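Local coordinates for protein flavin prenyltransferase UbiX (Aquifex aeolicus, PDB 2EJB) that probably makes the prenylated flavin cofactor of UbiD decarboxylases by joining a dimethylallyl group from dimethylallyl phosphate to FMN, at residues 5-10 with 32-37. Residues are numbered along the deposited sequence; the frame is centred on the assembly and turned at random.
Sequences ALCITG and DLVISR
Leu33 leans one methyl, CD1, across the seam between two parallel strands, where it meets both Leu6 and Ile8. With its CG anti to the backbone N (chi1 175°), Leu33 lies alongside Leu6 and points the same way; Leu6 CG is 4.0 Å from Leu33 CD1. The methyl comes closest to the Leu6 carbonyl, Leu33 CD1 lying 3.3 Å from Leu6 O. Ile8 comes at Leu33 at a slant, Ile8 CD1 lying 3.8 Å from Leu33 CD1. The three side chains share one face of the sheet with Ile35, and helix 14-26 covers Leu6 there through Leu20 and Leu21. On the other face, Cys7 SG rests 4.0 Å from Val34 CG2, and Ile107 of helix 106-117 packs on both residues.

Between the two faces the backbones are joined in alternation: Leu6 N donates to Asp32 O, Val34 N to Leu6 O at 2.9 Å, Ile8 N to Val34 O and Ser36 N to Ile8 O, the last nearly straight at 175°. Asp32 turns its carboxylate outward from the pair, to Arg62, His64 and Tyr82.

Past the strand ends, Ser36 points toward residues 5-10. Ser36 OG, set between the backbone N and the carbonyl carbon, gives a weak hydrogen bond to Ile8 O at 3.4 Å, while its stronger partner is Ala39 N, which it caps at the start of helix 37-45. Gly10 and Ser36, both predicted to bind FMN, meet at the C-terminal ends of the strands, Gly10 N lying 3.2 Å from Ser36 OG at an angle too poor for a hydrogen bond. Strand 3-8, helix 14-26 and strand 30-35 form the beta-alpha-beta unit of a Rossmann-like flavoprotein fold, with the predicted FMN site at its strand ends.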
loop_
_atom_site.group_PDB
_atom_site.type_symbol
_atom_site.label_atom_id
_atom_site.label_comp_id
_atom_site.label_asym_id
_atom_site.label_seq_id
_atom_site.Cartn_x
_atom_site.Cartn_y
_atom_site.Cartn_z
ATOM N N ALA A 5 -19.589 11.886 2.559
ATOM C CA ALA A 5 -19.748 11.426 1.191
ATOM C C ALA A 5 -18.830 10.223 1.010
ATOM O O ALA A 5 -17.655 10.279 1.362
ATOM C CB ALA A 5 -19.371 12.534 0.217
ATOM N N LEU A 6 -19.375 9.135 0.476
ATOM C CA LEU A 6 -18.605 7.918 0.261
ATOM C C LEU A 6 -18.809 7.393 -1.149
ATOM O O LEU A 6 -19.939 7.132 -1.577
ATOM C CB LEU A 6 -19.010 6.838 1.274
ATOM C CG LEU A 6 -18.390 5.437 1.130
ATOM C CD1 LEU A 6 -16.861 5.509 1.170
ATOM C CD2 LEU A 6 -18.896 4.553 2.255
ATOM N N CYS A 7 -17.702 7.252 -1.868
ATOM C CA CYS A 7 -17.721 6.747 -3.232
ATOM C C CYS A 7 -16.949 5.437 -3.258
ATOM O O CYS A 7 -15.837 5.354 -2.729
ATOM C CB CYS A 7 -17.057 7.742 -4.182
ATOM S SG CYS A 7 -17.782 9.404 -4.173
ATOM N N ILE A 8 -17.538 4.419 -3.875
ATOM C CA ILE A 8 -16.893 3.115 -3.974
ATOM C C ILE A 8 -16.656 2.806 -5.445
ATOM O O ILE A 8 -17.599 2.659 -6.221
ATOM C CB ILE A 8 -17.774 2.029 -3.325
ATOM C CG1 ILE A 8 -18.145 2.472 -1.906
ATOM C CG2 ILE A 8 -17.032 0.695 -3.285
ATOM C CD1 ILE A 8 -18.979 1.467 -1.131
ATOM N N THR A 9 -15.383 2.727 -5.827
ATOM C CA THR A 9 -15.021 2.462 -7.212
ATOM C C THR A 9 -14.683 1.001 -7.466
ATOM O O THR A 9 -14.562 0.205 -6.533
ATOM C CB THR A 9 -13.821 3.320 -7.647
ATOM O OG1 THR A 9 -12.664 2.964 -6.876
ATOM C CG2 THR A 9 -14.130 4.793 -7.440
ATOM N N GLY A 10 -14.530 0.665 -8.744
ATOM C CA GLY A 10 -14.217 -0.696 -9.134
ATOM C C GLY A 10 -12.742 -1.029 -9.034
ATOM O O GLY A 10 -11.977 -0.838 -9.984
ATOM N N ASP A 32 -24.006 9.785 2.109
ATOM C CA ASP A 32 -24.402 9.926 0.719
ATOM C C ASP A 32 -23.451 8.972 0.005
ATOM O O ASP A 32 -22.233 9.164 0.009
ATOM C CB ASP A 32 -24.211 11.371 0.251
ATOM C CG ASP A 32 -25.389 12.259 0.623
ATOM O OD1 ASP A 32 -26.503 11.994 0.131
ATOM O OD2 ASP A 32 -25.207 13.214 1.404
ATOM N N LEU A 33 -24.018 7.936 -0.594
ATOM C CA LEU A 33 -23.233 6.908 -1.252
ATOM C C LEU A 33 -23.289 6.869 -2.768
ATOM O O LEU A 33 -24.352 7.000 -3.372
ATOM C CB LEU A 33 -23.663 5.545 -0.709
ATOM C CG LEU A 33 -23.041 4.311 -1.353
ATOM C CD1 LEU A 33 -21.541 4.278 -1.076
ATOM C CD2 LEU A 33 -23.720 3.072 -0.788
ATOM N N VAL A 34 -22.126 6.681 -3.378
ATOM C CA VAL A 34 -22.040 6.572 -4.825
ATOM C C VAL A 34 -21.329 5.256 -5.091
ATOM O O VAL A 34 -20.217 5.039 -4.606
ATOM C CB VAL A 34 -21.201 7.702 -5.465
ATOM C CG1 VAL A 34 -21.314 7.611 -6.978
ATOM C CG2 VAL A 34 -21.667 9.062 -4.982
ATOM N N ILE A 35 -21.975 4.375 -5.848
ATOM C CA ILE A 35 -21.389 3.079 -6.169
ATOM C C ILE A 35 -21.240 2.915 -7.671
ATOM O O ILE A 35 -22.222 3.003 -8.410
ATOM C CB ILE A 35 -22.259 1.927 -5.648
ATOM C CG1 ILE A 35 -22.606 2.162 -4.179
ATOM C CG2 ILE A 35 -21.513 0.607 -5.801
ATOM C CD1 ILE A 35 -23.562 1.142 -3.603
ATOM N N SER A 36 -20.010 2.684 -8.119
ATOM C CA SER A 36 -19.743 2.498 -9.541
ATOM C C SER A 36 -20.239 1.115 -9.965
ATOM O O SER A 36 -20.423 0.234 -9.124
ATOM C CB SER A 36 -18.241 2.608 -9.824
ATOM O OG SER A 36 -17.551 1.450 -9.385
ATOM N N ARG A 37 -20.467 0.932 -11.263
ATOM C CA ARG A 37 -20.926 -0.356 -11.781
ATOM C C ARG A 37 -19.765 -1.315 -11.566
ATOM O O ARG A 37 -19.948 -2.457 -11.135
ATOM C CB ARG A 37 -21.235 -0.252 -13.280
ATOM C CG ARG A 37 -19.985 -0.135 -14.129
ATOM C CD ARG A 37 -20.227 0.429 -15.515
ATOM N NE ARG A 37 -18.952 0.858 -16.084
ATOM C CZ ARG A 37 -18.782 1.930 -16.851
ATOM N NH1 ARG A 37 -19.812 2.707 -17.162
ATOM N NH2 ARG A 37 -17.571 2.240 -17.292
#